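Local atomic coordinates of Rubredoxin\:oxygen oxidoreductase (Desulfovibrio gigas, PDB entry 1E5D), a protein that catalyses the four-electron reduction of one oxygen molecule to two water molecules, using a diiron centre and flavin mononucleotide. Residues T45-T50 and P89-A94; I72-I77 and E128-G133; A37-D42 and A64-P69. One frame throughout, in Å; residues are numbered along the deposited sequence.

Contact 1: residues T45-T50 and P89-A94; sequences TTLFDT and PALIEA
Leu91, on the helix 88-95, carries most of this contact: it buries 56 Å² against Leu47 and Thr50, which together bury 45 Å². Its CD1 methyl is the atom that does the touching, lying 3.3 Å from Leu47 CD1, a tight apolar approach. The two leucine side chains cross at about a right angle, so they meet at single methyl groups rather than along their lengths. Leu47 reaches the helix because its CG stands anti to the backbone N (chi1 -151°), and its CB already points toward 89-94. Thr50 lies just beyond the strand 46-48 and also directs its CB toward the helix, its side chain sliding past Leu91 in the opposite direction; the modelled place of OG1 against Leu91 is too close to be trusted. Leu91 packs in addition on Leu59 and Leu60 of the helix 56-64, and Thr50 on Ala87. The side chain of Thr50 is about 8 Å from that of Asp83, an iron ligand, which places this end near the diiron centre. The contact packs a helix of the outer layer on one face of the seven-stranded sheet, as in the αββα sandwich of the metallo-β-lactamase fold.

Contact 2: residues I72-I77 and E128-G133; sequences IDYLVI and ETLSLG
Leu130 is the first residue of 128-133 to meet the other segment, and it does so through one branch: its CD2 methyl lies 4.2 Å from Tyr74 CE2. The approach to the ring is oblique, matching the slanting course of the two side chains. With CG anti to the backbone N (chi1 174°), Leu130 extends from the strand 129-131 toward Tyr74. The same methyl is 5.3 Å from Val76 CG2, further along the facing strand, so Val76 borders the contact without closing on it.

Ser131 follows with its CB turned away, and its part is played by the backbone instead. The carbonyl O of Ser131 lies 4.2 Å from Tyr74 CE2, at the edge of the ring and near its plane, a separation that indicates packing and not a bond. The ring therefore meets an apolar methyl and a carbonyl at one and the same edge carbon. Leu132 comes next, just past the strand; its CA is the nearest to that of Tyr74, at 8.7 Å. Its side chain adds a marginal approach, with CG 4.5 Å from Tyr74 CD2. The tyrosine's polar end is tied down elsewhere, OH forming a hydrogen bond with Lys44 NZ.

Tyr74 lies on strand 74-77, between 46-48 and 99-103 in the seven-stranded sheet, whereas 129-131 is an outermost strand of the six-stranded one; the contact thus bridges the two sheets of the sandwich. Phe101 of strand 99-103 meets the Tyr74 ring edge-to-face and also touches Leu130, while Val137 of strand 136-141 packs on both Leu130 and Leu132. Thr46 of strand 46-48 touches Tyr74 and Leu132 as well.

Contact 3: residues A37-D42 and A64-P69; sequences AYLVED and ASVIDP
The carbonyl O of Glu41 accepts a hydrogen bond from Arg135 NH2, while the side chain of the same residue crosses to Val66. The bond lies just past the strand 33-40, part of the seven-stranded sheet of the metallo-β-lactamase fold, where the loop after the helix 56-64 packs against it. Glu41 CG lies anti to the carbonyl carbon (chi1 -80°) and the chain runs extended beyond CG, which carries the carboxylate out across the CG1 methyl of Val66, the two side chains meeting at a slant. Two distances document the packing: Glu41 OE2 to Val66 CG1 is 3.4 Å, and Glu41 CD to Val66 CG1 is 3.5 Å. The methyl thus lies against the carboxylate in simple van der Waals contact, and the polar partner of OE1 is His11 NE2, through a weak hydrogen bond. His11, on the adjacent strand 10-17, also touches Val66.

Leu39 supplies the apolar half of the contact. Its side chain and that of Val66 reach toward each other tip to tip, and Leu39 CD2 lies 3.6 Å from Val66 CB. That one methyl also faces both branches of the valine, at 3.7 Å from Val66 CG1 and 4.0 Å from Val66 CG2, so it sits over the fork of the side chain. Leu39 gets there with CG anti to its backbone N (chi1 -176°). Val66 buries 56 Å², the most of any residue here, ahead of Leu39 with 50 Å² and Glu41 with 42 Å²; Ile67, next in sequence, adds 31 Å². Ile67 extends the apolar patch through its branch methyl, Ile67 CG2 lying 4.1 Å from Leu39 CD2.

How the contacts relate
All three contacts meet at the seven-stranded sheet of the lactamase-like region, their centres about 10 Å (1 and 3), 12 Å (1 and 2) and 13 Å (2 and 3) apart. Strand 46-48 of contact 1 is the central link: it runs antiparallel to strand 33-40 of contact 3, with Thr46 O 2.7 Å from Val40 N, and parallel to strand 74-77 of contact 2, with Leu47 O 2.9 Å from Val76 N. Along the chain, contact 1 interleaves with both others, whereas contact 3 closes before contact 2 opens. Contacts 1 and 3 join the sheet to a helix and a post-helix loop; contact 2 joins it to the second sheet, so together they tie three successive layers of the sandwich.

Contact 1: residues T45-T50 and P89-A94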
loop_
_atom_site.group_PDB
_atom_site.type_symbol
_atom_site.label_atom_id
_atom_site.label_comp_id
_atom_site.label_asym_id
_atom_site.label_seq_id
_atom_site.Cartn_x
_atom_site.Cartn_y
_atom_site.Cartn_z
ATOM N N THR A 45 -39.397 24.958 -9.260
ATOM C CA THR A 45 -39.090 23.717 -8.551
ATOM C C THR A 45 -37.624 23.335 -8.733
ATOM O O THR A 45 -37.103 23.285 -9.847
ATOM C CB THR A 45 -39.988 22.551 -8.996
ATOM O OG1 THR A 45 -41.312 22.759 -8.496
ATOM C CG2 THR A 45 -39.477 21.253 -8.388
ATOM N N THR A 46 -36.955 23.069 -7.607
ATOM C CA THR A 46 -35.508 22.930 -7.639
ATOM C C THR A 46 -34.979 21.612 -7.090
ATOM O O THR A 46 -35.431 21.069 -6.086
ATOM C CB THR A 46 -34.842 24.074 -6.841
ATOM O OG1 THR A 46 -35.245 25.323 -7.400
ATOM C CG2 THR A 46 -33.335 23.982 -6.972
ATOM N N LEU A 47 -33.974 21.121 -7.800
ATOM C CA LEU A 47 -33.206 19.937 -7.456
ATOM C C LEU A 47 -31.825 20.341 -6.960
ATOM O O LEU A 47 -31.061 21.004 -7.675
ATOM C CB LEU A 47 -33.099 19.048 -8.683
ATOM C CG LEU A 47 -32.961 17.544 -8.486
ATOM C CD1 LEU A 47 -31.694 17.078 -9.173
ATOM C CD2 LEU A 47 -32.957 17.172 -7.017
ATOM N N PHE A 48 -31.461 19.970 -5.729
ATOM C CA PHE A 48 -30.125 20.239 -5.216
ATOM C C PHE A 48 -29.309 18.946 -5.285
ATOM O O PHE A 48 -29.889 17.915 -4.939
ATOM C CB PHE A 48 -30.137 20.746 -3.780
ATOM C CG PHE A 48 -30.873 22.057 -3.578
ATOM C CD1 PHE A 48 -32.260 22.096 -3.598
ATOM C CD2 PHE A 48 -30.167 23.230 -3.372
ATOM C CE1 PHE A 48 -32.919 23.300 -3.418
ATOM C CE2 PHE A 48 -30.827 24.433 -3.191
ATOM C CZ PHE A 48 -32.213 24.473 -3.216
ATOM N N ASP A 49 -28.061 19.050 -5.709
ATOM C CA ASP A 49 -27.158 17.921 -5.884
ATOM C C ASP A 49 -27.660 17.031 -7.028
ATOM O O ASP A 49 -28.660 17.348 -7.669
ATOM C CB ASP A 49 -27.033 17.083 -4.617
ATOM C CG ASP A 49 -26.839 17.881 -3.345
ATOM O OD1 ASP A 49 -26.319 19.015 -3.459
ATOM O OD2 ASP A 49 -27.182 17.390 -2.240
ATOM N N THR A 50 -26.979 15.927 -7.241
ATOM C CA THR A 50 -27.275 14.906 -8.288
ATOM C C THR A 50 -26.854 13.573 -7.720
ATOM O O THR A 50 -26.734 13.510 -6.474
ATOM C CB THR A 50 -26.629 15.423 -9.572
ATOM O OG1 THR A 50 -27.723 15.702 -10.477
ATOM C CG2 THR A 50 -25.707 14.503 -10.334
ATOM N N PRO A 89 -25.460 15.562 -16.649
ATOM C CA PRO A 89 -25.848 15.428 -18.063
ATOM C C PRO A 89 -27.202 14.756 -18.245
ATOM O O PRO A 89 -28.041 15.246 -19.004
ATOM C CB PRO A 89 -24.760 14.525 -18.655
ATOM C CG PRO A 89 -23.577 14.750 -17.779
ATOM C CD PRO A 89 -24.116 15.016 -16.404
ATOM N N ALA A 90 -27.456 13.636 -17.577
ATOM C CA ALA A 90 -28.761 12.993 -17.738
ATOM C C ALA A 90 -29.888 13.900 -17.261
ATOM O O ALA A 90 -30.988 13.895 -17.811
ATOM C CB ALA A 90 -28.827 11.670 -16.983
ATOM N N LEU A 91 -29.631 14.681 -16.211
ATOM C CA LEU A 91 -30.706 15.497 -15.658
ATOM C C LEU A 91 -31.022 16.682 -16.563
ATOM O O LEU A 91 -32.178 17.060 -16.742
ATOM C CB LEU A 91 -30.333 15.990 -14.270
ATOM C CG LEU A 91 -30.685 15.125 -13.066
ATOM C CD1 LEU A 91 -30.177 15.833 -11.816
ATOM C CD2 LEU A 91 -32.170 14.842 -12.961
ATOM N N ILE A 92 -29.978 17.280 -17.129
ATOM C CA ILE A 92 -30.195 18.365 -18.071
ATOM C C ILE A 92 -31.109 17.883 -19.193
ATOM O O ILE A 92 -31.978 18.598 -19.672
ATOM C CB ILE A 92 -28.880 18.853 -18.683
ATOM C CG1 ILE A 92 -28.080 19.733 -17.725
ATOM C CG2 ILE A 92 -29.133 19.562 -20.006
ATOM C CD1 ILE A 92 -26.607 19.420 -17.775
ATOM N N GLU A 93 -30.860 16.633 -19.557
ATOM C CA GLU A 93 -31.624 15.945 -20.585
ATOM C C GLU A 93 -33.076 15.731 -20.173
ATOM O O GLU A 93 -33.999 16.093 -20.910
ATOM C CB GLU A 93 -30.952 14.609 -20.907
ATOM C CG GLU A 93 -31.900 13.515 -21.356
ATOM C CD GLU A 93 -31.545 12.979 -22.732
ATOM O OE1 GLU A 93 -30.352 12.689 -22.965
ATOM O OE2 GLU A 93 -32.469 12.856 -23.565
ATOM N N ALA A 94 -33.304 15.139 -19.004
ATOM C CA ALA A 94 -34.658 14.793 -18.590
ATOM C C ALA A 94 -35.454 15.992 -18.098
ATOM O O ALA A 94 -36.680 16.011 -18.209
ATOM C CB ALA A 94 -34.612 13.730 -17.493
#

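Contact 2: residues I72-I77 and E128-G133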
loop_
_atom_site.group_PDB
_atom_site.type_symbol
_atom_site.label_atom_id
_atom_site.label_comp_id
_atom_site.label_asym_id
_atom_site.label_seq_id
_atom_site.Cartn_x
_atom_site.Cartn_y
_atom_site.Cartn_z
ATOM N N ILE A 72 -39.114 20.328 -13.241
ATOM C CA ILE A 72 -38.029 20.933 -12.476
ATOM C C ILE A 72 -37.454 22.105 -13.259
ATOM O O ILE A 72 -37.194 21.975 -14.460
ATOM C CB ILE A 72 -36.896 19.938 -12.165
ATOM C CG1 ILE A 72 -37.290 18.809 -11.208
ATOM C CG2 ILE A 72 -35.666 20.687 -11.664
ATOM C CD1 ILE A 72 -36.224 17.740 -11.098
ATOM N N ASP A 73 -37.243 23.255 -12.621
ATOM C CA ASP A 73 -36.723 24.376 -13.397
ATOM C C ASP A 73 -35.240 24.595 -13.112
ATOM O O ASP A 73 -34.477 24.974 -13.999
ATOM C CB ASP A 73 -37.456 25.681 -13.090
ATOM C CG ASP A 73 -38.959 25.614 -13.217
ATOM O OD1 ASP A 73 -39.449 25.656 -14.368
ATOM O OD2 ASP A 73 -39.635 25.523 -12.167
ATOM N N TYR A 74 -34.891 24.372 -11.850
ATOM C CA TYR A 74 -33.570 24.732 -11.371
ATOM C C TYR A 74 -32.758 23.521 -10.932
ATOM O O TYR A 74 -33.266 22.584 -10.319
ATOM C CB TYR A 74 -33.680 25.695 -10.186
ATOM C CG TYR A 74 -34.111 27.099 -10.524
ATOM C CD1 TYR A 74 -33.916 27.636 -11.792
ATOM C CD2 TYR A 74 -34.722 27.894 -9.559
ATOM C CE1 TYR A 74 -34.321 28.930 -12.077
ATOM C CE2 TYR A 74 -35.126 29.182 -9.836
ATOM C CZ TYR A 74 -34.924 29.695 -11.100
ATOM O OH TYR A 74 -35.328 30.981 -11.380
ATOM N N LEU A 75 -31.477 23.604 -11.263
ATOM C CA LEU A 75 -30.511 22.614 -10.804
ATOM C C LEU A 75 -29.431 23.345 -10.024
ATOM O O LEU A 75 -28.790 24.238 -10.573
ATOM C CB LEU A 75 -29.922 21.822 -11.967
ATOM C CG LEU A 75 -30.904 20.924 -12.730
ATOM C CD1 LEU A 75 -30.252 20.329 -13.963
ATOM C CD2 LEU A 75 -31.438 19.835 -11.815
ATOM N N VAL A 76 -29.240 22.997 -8.755
ATOM C CA VAL A 76 -28.149 23.655 -8.030
ATOM C C VAL A 76 -27.002 22.674 -7.833
ATOM O O VAL A 76 -27.142 21.697 -7.093
ATOM C CB VAL A 76 -28.607 24.206 -6.672
ATOM C CG1 VAL A 76 -27.398 24.632 -5.853
ATOM C CG2 VAL A 76 -29.567 25.375 -6.846
ATOM N N ILE A 77 -25.869 22.907 -8.491
ATOM C CA ILE A 77 -24.744 21.988 -8.329
ATOM C C ILE A 77 -23.684 22.588 -7.409
ATOM O O ILE A 77 -22.990 23.528 -7.774
ATOM C CB ILE A 77 -24.108 21.613 -9.668
ATOM C CG1 ILE A 77 -25.138 21.265 -10.742
ATOM C CG2 ILE A 77 -23.129 20.463 -9.480
ATOM C CD1 ILE A 77 -26.019 20.107 -10.306
ATOM N N GLU A 128 -25.294 35.269 -1.819
ATOM C CA GLU A 128 -26.390 35.601 -2.737
ATOM C C GLU A 128 -27.635 34.805 -2.371
ATOM O O GLU A 128 -27.553 33.685 -1.865
ATOM C CB GLU A 128 -25.973 35.344 -4.172
ATOM C CG GLU A 128 -27.003 35.519 -5.270
ATOM C CD GLU A 128 -26.313 35.567 -6.633
ATOM O OE1 GLU A 128 -25.133 35.988 -6.675
ATOM O OE2 GLU A 128 -26.910 35.187 -7.662
ATOM N N THR A 129 -28.786 35.417 -2.632
ATOM C CA THR A 129 -30.057 34.737 -2.462
ATOM C C THR A 129 -30.737 34.552 -3.821
ATOM O O THR A 129 -30.377 35.181 -4.810
ATOM C CB THR A 129 -31.056 35.480 -1.563
ATOM O OG1 THR A 129 -31.188 36.816 -2.063
ATOM C CG2 THR A 129 -30.544 35.544 -0.136
ATOM N N LEU A 130 -31.718 33.660 -3.796
ATOM C CA LEU A 130 -32.457 33.284 -4.990
ATOM C C LEU A 130 -33.894 32.960 -4.609
ATOM O O LEU A 130 -34.146 32.101 -3.762
ATOM C CB LEU A 130 -31.800 32.085 -5.667
ATOM C CG LEU A 130 -32.532 31.483 -6.864
ATOM C CD1 LEU A 130 -32.382 32.386 -8.075
ATOM C CD2 LEU A 130 -32.018 30.083 -7.181
ATOM N N SER A 131 -34.815 33.667 -5.240
ATOM C CA SER A 131 -36.238 33.409 -5.080
ATOM C C SER A 131 -36.621 32.144 -5.837
ATOM O O SER A 131 -36.295 32.023 -7.020
ATOM C CB SER A 131 -37.065 34.594 -5.585
ATOM O OG SER A 131 -38.454 34.399 -5.374
ATOM N N LEU A 132 -37.293 31.210 -5.176
ATOM C CA LEU A 132 -37.700 29.988 -5.877
ATOM C C LEU A 132 -39.219 30.008 -6.068
ATOM O O LEU A 132 -39.807 29.104 -6.650
ATOM C CB LEU A 132 -37.246 28.745 -5.128
ATOM C CG LEU A 132 -35.777 28.341 -5.202
ATOM C CD1 LEU A 132 -34.836 29.508 -4.974
ATOM C CD2 LEU A 132 -35.482 27.261 -4.165
ATOM N N GLY A 133 -39.795 31.082 -5.556
ATOM C CA GLY A 133 -41.210 31.368 -5.492
ATOM C C GLY A 133 -41.590 31.763 -4.073
ATOM O O GLY A 133 -41.209 32.826 -3.580
#

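Contact 3: residues A37-D42 and A64-P69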
loop_
_atom_site.group_PDB
_atom_site.type_symbol
_atom_site.label_atom_id
_atom_site.label_comp_id
_atom_site.label_asym_id
_atom_site.label_seq_id
_atom_site.Cartn_x
_atom_site.Cartn_y
_atom_site.Cartn_z
ATOM N N ALA A 37 -29.785 13.655 -2.882
ATOM C CA ALA A 37 -30.189 14.845 -3.613
ATOM C C ALA A 37 -31.488 15.325 -2.970
ATOM O O ALA A 37 -32.202 14.533 -2.344
ATOM C CB ALA A 37 -30.345 14.582 -5.093
ATOM N N TYR A 38 -31.764 16.619 -3.103
ATOM C CA TYR A 38 -32.965 17.151 -2.460
ATOM C C TYR A 38 -33.810 17.928 -3.460
ATOM O O TYR A 38 -33.363 18.885 -4.089
ATOM C CB TYR A 38 -32.579 18.002 -1.243
ATOM C CG TYR A 38 -31.805 17.153 -0.249
ATOM C CD1 TYR A 38 -30.424 17.048 -0.370
ATOM C CD2 TYR A 38 -32.431 16.460 0.775
ATOM C CE1 TYR A 38 -29.696 16.278 0.514
ATOM C CE2 TYR A 38 -31.703 15.685 1.667
ATOM C CZ TYR A 38 -30.337 15.601 1.527
ATOM O OH TYR A 38 -29.578 14.847 2.390
ATOM N N LEU A 39 -35.042 17.457 -3.577
ATOM C CA LEU A 39 -36.084 18.052 -4.390
ATOM C C LEU A 39 -36.902 19.048 -3.569
ATOM O O LEU A 39 -37.517 18.666 -2.570
ATOM C CB LEU A 39 -36.995 16.953 -4.935
ATOM C CG LEU A 39 -38.084 17.421 -5.896
ATOM C CD1 LEU A 39 -37.449 18.000 -7.152
ATOM C CD2 LEU A 39 -39.041 16.287 -6.227
ATOM N N VAL A 40 -36.902 20.308 -3.978
ATOM C CA VAL A 40 -37.689 21.330 -3.297
ATOM C C VAL A 40 -38.817 21.850 -4.186
ATOM O O VAL A 40 -38.589 22.475 -5.225
ATOM C CB VAL A 40 -36.815 22.513 -2.844
ATOM C CG1 VAL A 40 -37.676 23.553 -2.144
ATOM C CG2 VAL A 40 -35.691 22.030 -1.945
ATOM N N GLU A 41 -40.049 21.574 -3.759
ATOM C CA GLU A 41 -41.227 22.030 -4.481
ATOM C C GLU A 41 -41.565 23.486 -4.176
ATOM O O GLU A 41 -41.966 23.772 -3.048
ATOM C CB GLU A 41 -42.427 21.155 -4.125
ATOM C CG GLU A 41 -42.419 19.833 -4.887
ATOM C CD GLU A 41 -43.631 18.986 -4.558
ATOM O OE1 GLU A 41 -43.877 18.727 -3.359
ATOM O OE2 GLU A 41 -44.335 18.583 -5.508
ATOM N N ASP A 42 -41.392 24.342 -5.167
ATOM C CA ASP A 42 -41.783 25.742 -5.184
ATOM C C ASP A 42 -42.355 26.094 -6.566
ATOM O O ASP A 42 -42.577 25.212 -7.402
ATOM C CB ASP A 42 -40.629 26.673 -4.841
ATOM C CG ASP A 42 -41.056 27.957 -4.163
ATOM O OD1 ASP A 42 -42.249 28.318 -4.237
ATOM O OD2 ASP A 42 -40.202 28.630 -3.551
ATOM N N ALA A 64 -39.621 11.535 -9.769
ATOM C CA ALA A 64 -40.896 11.377 -10.456
ATOM C C ALA A 64 -42.011 11.000 -9.493
ATOM O O ALA A 64 -43.184 11.200 -9.797
ATOM C CB ALA A 64 -40.784 10.332 -11.558
ATOM N N SER A 65 -41.643 10.457 -8.337
ATOM C CA SER A 65 -42.616 10.026 -7.336
ATOM C C SER A 65 -43.351 11.229 -6.750
ATOM O O SER A 65 -44.430 11.124 -6.180
ATOM C CB SER A 65 -41.946 9.240 -6.208
ATOM O OG SER A 65 -41.378 10.116 -5.249
ATOM N N VAL A 66 -42.710 12.375 -6.925
ATOM C CA VAL A 66 -43.204 13.645 -6.426
ATOM C C VAL A 66 -43.786 14.496 -7.548
ATOM O O VAL A 66 -44.794 15.176 -7.389
ATOM C CB VAL A 66 -42.055 14.415 -5.741
ATOM C CG1 VAL A 66 -42.538 15.767 -5.242
ATOM C CG2 VAL A 66 -41.461 13.598 -4.602
ATOM N N ILE A 67 -43.118 14.444 -8.692
ATOM C CA ILE A 67 -43.384 15.354 -9.789
ATOM C C ILE A 67 -42.722 14.892 -11.074
ATOM O O ILE A 67 -41.721 14.175 -11.045
ATOM C CB ILE A 67 -42.856 16.762 -9.433
ATOM C CG1 ILE A 67 -43.513 17.876 -10.242
ATOM C CG2 ILE A 67 -41.335 16.798 -9.545
ATOM C CD1 ILE A 67 -42.819 19.214 -10.185
ATOM N N ASP A 68 -43.264 15.290 -12.218
ATOM C CA ASP A 68 -42.624 14.966 -13.487
ATOM C C ASP A 68 -41.305 15.719 -13.593
ATOM O O ASP A 68 -41.296 16.946 -13.459
ATOM C CB ASP A 68 -43.502 15.324 -14.690
ATOM C CG ASP A 68 -43.067 14.574 -15.934
ATOM O OD1 ASP A 68 -41.967 14.830 -16.463
ATOM O OD2 ASP A 68 -43.837 13.704 -16.389
ATOM N N PRO A 69 -40.216 15.001 -13.824
ATOM C CA PRO A 69 -38.894 15.637 -13.890
ATOM C C PRO A 69 -38.842 16.856 -14.804
ATOM O O PRO A 69 -38.060 17.772 -14.533
ATOM C CB PRO A 69 -38.011 14.510 -14.440
ATOM C CG PRO A 69 -38.676 13.272 -13.938
ATOM C CD PRO A 69 -40.151 13.548 -14.028
#